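Local atomic coordinates of LEOA (Escherichia coli, PDB entry 4AUR), a protein that is a bacterial dynamin that probably binds and hydrolyses GTP, and may act in the handling of the heat-labile (LT) toxin of enterotoxigenic strains. Residues K302-D306 with Q399-S403; R309-D313 with D395-L400. The contacts are given in a common frame with arbitrary orientation. Residue numbers count along the deposited sequence, not the author numbering.

Contact 1 of 2, residues K302-D306 with Q399-S403; sequences KNDED and QLSSS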
loop_
_atom_site.group_PDB
_atom_site.type_symbol
_atom_site.label_atom_id
_atom_site.label_comp_id
_atom_site.label_asym_id
_atom_site.label_seq_id
_atom_site.Cartn_x
_atom_site.Cartn_y
_atom_site.Cartn_z
ATOM N N LYS A 302 -9.576 -4.402 -6.918
ATOM C CA LYS A 302 -10.920 -3.884 -7.128
ATOM C C LYS A 302 -11.375 -3.919 -8.578
ATOM O O LYS A 302 -12.493 -4.260 -8.850
ATOM C CB LYS A 302 -10.994 -2.447 -6.637
ATOM C CG LYS A 302 -12.169 -1.660 -7.190
ATOM C CD LYS A 302 -12.567 -0.486 -6.305
ATOM C CE LYS A 302 -13.570 0.444 -7.009
ATOM N NZ LYS A 302 -14.747 -0.209 -7.678
ATOM N N ASN A 303 -10.518 -3.516 -9.506
ATOM C CA ASN A 303 -10.890 -3.473 -10.913
ATOM C C ASN A 303 -11.072 -4.837 -11.477
ATOM O O ASN A 303 -11.900 -5.019 -12.327
ATOM C CB ASN A 303 -9.849 -2.742 -11.767
ATOM C CG ASN A 303 -10.344 -2.458 -13.190
ATOM O OD1 ASN A 303 -9.805 -2.971 -14.165
ATOM N ND2 ASN A 303 -11.382 -1.627 -13.306
ATOM N N ASP A 304 -10.279 -5.788 -11.014
ATOM C CA ASP A 304 -10.351 -7.154 -11.487
ATOM C C ASP A 304 -11.626 -7.796 -10.938
ATOM O O ASP A 304 -12.267 -8.580 -11.613
ATOM C CB ASP A 304 -9.101 -7.914 -11.031
ATOM C CG ASP A 304 -8.856 -9.208 -11.818
ATOM O OD1 ASP A 304 -9.586 -9.476 -12.796
ATOM O OD2 ASP A 304 -7.914 -9.959 -11.457
ATOM N N GLU A 305 -12.009 -7.423 -9.724
ATOM C CA GLU A 305 -13.160 -8.009 -9.069
ATOM C C GLU A 305 -14.459 -7.443 -9.640
ATOM O O GLU A 305 -15.430 -8.183 -9.827
ATOM C CB GLU A 305 -13.062 -7.799 -7.557
ATOM C CG GLU A 305 -11.919 -8.601 -6.932
ATOM C CD GLU A 305 -11.526 -8.163 -5.512
ATOM O OE1 GLU A 305 -12.012 -7.100 -5.040
ATOM O OE2 GLU A 305 -10.711 -8.889 -4.866
ATOM N N ASP A 306 -14.477 -6.139 -9.913
ATOM C CA ASP A 306 -15.562 -5.504 -10.660
ATOM C C ASP A 306 -15.836 -6.229 -11.969
ATOM O O ASP A 306 -16.981 -6.445 -12.319
ATOM C CB ASP A 306 -15.231 -4.060 -11.024
ATOM C CG ASP A 306 -15.444 -3.071 -9.884
ATOM O OD1 ASP A 306 -15.879 -3.451 -8.776
ATOM O OD2 ASP A 306 -15.178 -1.869 -10.114
ATOM N N GLN A 399 -19.729 1.341 -9.750
ATOM C CA GLN A 399 -18.418 0.775 -9.460
ATOM C C GLN A 399 -17.278 1.442 -10.245
ATOM O O GLN A 399 -16.195 1.672 -9.718
ATOM C CB GLN A 399 -18.435 -0.712 -9.789
ATOM C CG GLN A 399 -19.340 -1.525 -8.908
ATOM C CD GLN A 399 -19.248 -1.131 -7.456
ATOM O OE1 GLN A 399 -18.172 -1.060 -6.879
ATOM N NE2 GLN A 399 -20.395 -0.887 -6.851
ATOM N N LEU A 400 -17.530 1.729 -11.516
ATOM C CA LEU A 400 -16.596 2.503 -12.332
ATOM C C LEU A 400 -16.299 3.836 -11.678
ATOM O O LEU A 400 -15.171 4.328 -11.713
ATOM C CB LEU A 400 -17.204 2.779 -13.693
ATOM C CG LEU A 400 -17.335 1.578 -14.583
ATOM C CD1 LEU A 400 -17.831 2.019 -15.945
ATOM C CD2 LEU A 400 -16.005 0.861 -14.690
ATOM N N SER A 401 -17.326 4.434 -11.099
ATOM C CA SER A 401 -17.170 5.723 -10.496
ATOM C C SER A 401 -16.392 5.644 -9.210
ATOM O O SER A 401 -15.783 6.620 -8.822
ATOM C CB SER A 401 -18.530 6.372 -10.277
ATOM O OG SER A 401 -19.079 6.693 -11.543
ATOM N N SER A 402 -16.415 4.505 -8.531
ATOM C CA SER A 402 -15.664 4.403 -7.280
ATOM C C SER A 402 -14.194 4.066 -7.548
ATOM O O SER A 402 -13.357 4.279 -6.695
ATOM C CB SER A 402 -16.286 3.380 -6.336
ATOM O OG SER A 402 -16.288 2.122 -6.955
ATOM N N SER A 403 -13.896 3.507 -8.711
ATOM C CA SER A 403 -12.526 3.359 -9.139
ATOM C C SER A 403 -11.981 4.737 -9.516
ATOM O O SER A 403 -10.907 5.117 -9.072
ATOM C CB SER A 403 -12.420 2.403 -10.319
ATOM O OG SER A 403 -12.887 1.119 -9.969
#
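Lys302 stretches its long side chain across the gap between two antiparallel helices and lays its end over the turn from Gln399 to Ser403. Lys302 NZ donates a hydrogen bond to the backbone O of Gln399 at 3.1 Å and lies 2.9 Å from Ser402 OG and 3.2 Å from Ser403 OG. Gln399 O also takes the i to i+4 helix bond from Ser403 N and a hydrogen bond from Ser402 OG, the latter 2.8 Å from Gln399 O. One turn further along the helix of Lys302, Asp306 forms a salt bridge with it, Lys302 NZ to Asp306 OD2 3.0 Å, while Asp306 OD2 also rests 3.5 Å from Gln399 CB. The segment axes approach to 10.7 Å at 172°, within the helical bundle expected of a dynamin-like stalk. Ser403 also touches Ile437 of helix 430-447, and the Asn303 side chain is hydrogen-bonded to Ser546. With Asp306 and Ser403 buried, the charge of Lys302 is met by a carboxylate of its own helix and by oxygens of the facing helix, so a polar seam joins the helices here.

Contact 2 of 2, residues R309-D313 with D395-L400; sequences RFSND and DITRQL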
loop_
_atom_site.group_PDB
_atom_site.type_symbol
_atom_site.label_atom_id
_atom_site.label_comp_id
_atom_site.label_asym_id
_atom_site.label_seq_id
_atom_site.Cartn_x
_atom_site.Cartn_y
_atom_site.Cartn_z
ATOM N N ARG A 309 -17.717 -9.200 -11.191
ATOM C CA ARG A 309 -18.975 -8.626 -10.762
ATOM C C ARG A 309 -19.855 -8.153 -11.923
ATOM O O ARG A 309 -21.057 -8.313 -11.880
ATOM C CB ARG A 309 -18.710 -7.478 -9.810
ATOM C CG ARG A 309 -19.936 -6.700 -9.386
ATOM C CD ARG A 309 -19.586 -5.753 -8.258
ATOM N NE ARG A 309 -20.753 -5.002 -7.798
ATOM C CZ ARG A 309 -20.878 -4.457 -6.580
ATOM N NH1 ARG A 309 -19.903 -4.575 -5.671
ATOM N NH2 ARG A 309 -21.987 -3.780 -6.264
ATOM N N PHE A 310 -19.280 -7.574 -12.964
ATOM C CA PHE A 310 -20.095 -7.091 -14.077
ATOM C C PHE A 310 -20.648 -8.239 -14.902
ATOM O O PHE A 310 -21.711 -8.127 -15.469
ATOM C CB PHE A 310 -19.308 -6.154 -15.004
ATOM C CG PHE A 310 -18.793 -4.898 -14.343
ATOM C CD1 PHE A 310 -19.389 -4.371 -13.205
ATOM C CD2 PHE A 310 -17.707 -4.228 -14.882
ATOM C CE1 PHE A 310 -18.901 -3.216 -12.631
ATOM C CE2 PHE A 310 -17.227 -3.069 -14.305
ATOM C CZ PHE A 310 -17.833 -2.560 -13.194
ATOM N N SER A 311 -19.922 -9.342 -14.988
ATOM C CA SER A 311 -20.373 -10.472 -15.799
ATOM C C SER A 311 -21.420 -11.259 -15.038
ATOM O O SER A 311 -22.334 -11.803 -15.638
ATOM C CB SER A 311 -19.197 -11.345 -16.208
ATOM O OG SER A 311 -18.186 -10.525 -16.806
ATOM N N ASN A 312 -21.323 -11.273 -13.717
ATOM C CA ASN A 312 -22.410 -11.801 -12.898
ATOM C C ASN A 312 -23.712 -11.046 -13.013
ATOM O O ASN A 312 -24.746 -11.652 -13.125
ATOM C CB ASN A 312 -22.008 -11.809 -11.433
ATOM C CG ASN A 312 -21.011 -12.890 -11.134
ATOM O OD1 ASN A 312 -20.833 -13.828 -11.947
ATOM N ND2 ASN A 312 -20.339 -12.780 -9.978
ATOM N N ASP A 313 -23.632 -9.723 -12.923
ATOM C CA ASP A 313 -24.767 -8.817 -13.112
ATOM C C ASP A 313 -25.479 -9.061 -14.401
ATOM O O ASP A 313 -26.696 -9.075 -14.461
ATOM C CB ASP A 313 -24.287 -7.380 -13.158
ATOM C CG ASP A 313 -23.854 -6.879 -11.821
ATOM O OD1 ASP A 313 -24.078 -7.623 -10.833
ATOM O OD2 ASP A 313 -23.298 -5.758 -11.763
ATOM N N ASP A 395 -25.219 -0.334 -11.658
ATOM C CA ASP A 395 -24.200 -0.957 -10.830
ATOM C C ASP A 395 -22.853 -0.849 -11.491
ATOM O O ASP A 395 -21.873 -0.505 -10.868
ATOM C CB ASP A 395 -24.474 -2.413 -10.542
ATOM C CG ASP A 395 -23.580 -2.934 -9.455
ATOM O OD1 ASP A 395 -23.417 -2.200 -8.461
ATOM O OD2 ASP A 395 -23.025 -4.044 -9.589
ATOM N N ILE A 396 -22.806 -1.149 -12.767
ATOM C CA ILE A 396 -21.591 -0.949 -13.509
ATOM C C ILE A 396 -21.135 0.483 -13.303
ATOM O O ILE A 396 -19.996 0.736 -12.967
ATOM C CB ILE A 396 -21.796 -1.234 -14.993
ATOM C CG1 ILE A 396 -21.989 -2.727 -15.190
ATOM C CG2 ILE A 396 -20.586 -0.751 -15.773
ATOM C CD1 ILE A 396 -22.466 -3.109 -16.562
ATOM N N THR A 397 -22.060 1.409 -13.476
ATOM C CA THR A 397 -21.777 2.827 -13.412
ATOM C C THR A 397 -21.391 3.227 -12.002
ATOM O O THR A 397 -20.549 4.074 -11.815
ATOM C CB THR A 397 -22.987 3.614 -13.975
ATOM O OG1 THR A 397 -22.900 3.597 -15.401
ATOM C CG2 THR A 397 -23.056 5.042 -13.487
ATOM N N ARG A 398 -21.963 2.608 -10.994
ATOM C CA ARG A 398 -21.560 2.959 -9.643
ATOM C C ARG A 398 -20.103 2.543 -9.332
ATOM O O ARG A 398 -19.352 3.295 -8.709
ATOM C CB ARG A 398 -22.534 2.375 -8.607
ATOM C CG ARG A 398 -22.005 2.471 -7.186
ATOM C CD ARG A 398 -23.063 2.401 -6.096
ATOM N NE ARG A 398 -22.506 2.948 -4.853
ATOM C CZ ARG A 398 -23.183 3.131 -3.726
ATOM N NH1 ARG A 398 -24.469 2.801 -3.648
ATOM N NH2 ARG A 398 -22.564 3.646 -2.667
ATOM N N GLN A 399 -19.729 1.341 -9.750
ATOM C CA GLN A 399 -18.418 0.775 -9.460
ATOM C C GLN A 399 -17.278 1.442 -10.245
ATOM O O GLN A 399 -16.195 1.672 -9.718
ATOM C CB GLN A 399 -18.435 -0.712 -9.789
ATOM C CG GLN A 399 -19.340 -1.525 -8.908
ATOM C CD GLN A 399 -19.248 -1.131 -7.456
ATOM O OE1 GLN A 399 -18.172 -1.060 -6.879
ATOM N NE2 GLN A 399 -20.395 -0.887 -6.851
ATOM N N LEU A 400 -17.530 1.729 -11.516
ATOM C CA LEU A 400 -16.596 2.503 -12.332
ATOM C C LEU A 400 -16.299 3.836 -11.678
ATOM O O LEU A 400 -15.171 4.328 -11.713
ATOM C CB LEU A 400 -17.204 2.779 -13.693
ATOM C CG LEU A 400 -17.335 1.578 -14.583
ATOM C CD1 LEU A 400 -17.831 2.019 -15.945
ATOM C CD2 LEU A 400 -16.005 0.861 -14.690
#
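Arg309 and Asp395 form a two-pronged salt bridge between neighbouring antiparallel helices of the dynamin-like helical domain: Arg309 NE donates to Asp395 OD2 at 3.0 Å and Arg309 NH2 to Asp395 OD1 at 3.1 Å. Asp313, one turn after Arg309, brings its OD2 to 2.8 Å from Asp395 OD2, so close that one of the two acids probably carries a proton. The amide of Gln399 lies over one face of the guanidinium. Inward, Phe310 packs as a knob into a hole made by Asp395, Ile396, Gln399 and Leu400, and buries more surface than any other residue of the pair. Phe310 CA lies 6.3 Å from Ile396 CA; the segment axes approach to 10.6 Å at 169°. Beyond the hole, Phe310 and Leu400 meet helix 530-544, through Val539 and Leu542, and Ile396 meets Ile444 of helix 430-447. From the wall of the hole, Ile396 CG1 makes a CH-pi contact over the face of the Phe310 ring, 4.1 Å from its centroid, while Gln399 CB lies at the ring edge, 3.8 Å from Phe310 CE1.

Running from the N terminus, the chain passes the GTPase-like sheet before entering the long helix 275-343, where residues 302-306 of contact 1 come first and 309-313 of contact 2 follow about two turns later. It then goes through helix 351-359 and turns back along helix 368-408, meeting 395-400 before the end of 399-403. The order is thus reversed on return: contact 2 closes the shorter excursion, 81 residues between its segments, and contact 1 the longer, with 92. They nest, as expected of an antiparallel hairpin, overlapping at Gln399 and Leu400. With centres 8 Å apart, the two contacts join neighbouring levels of the same helix pair, and helix 430-447 packs beside both.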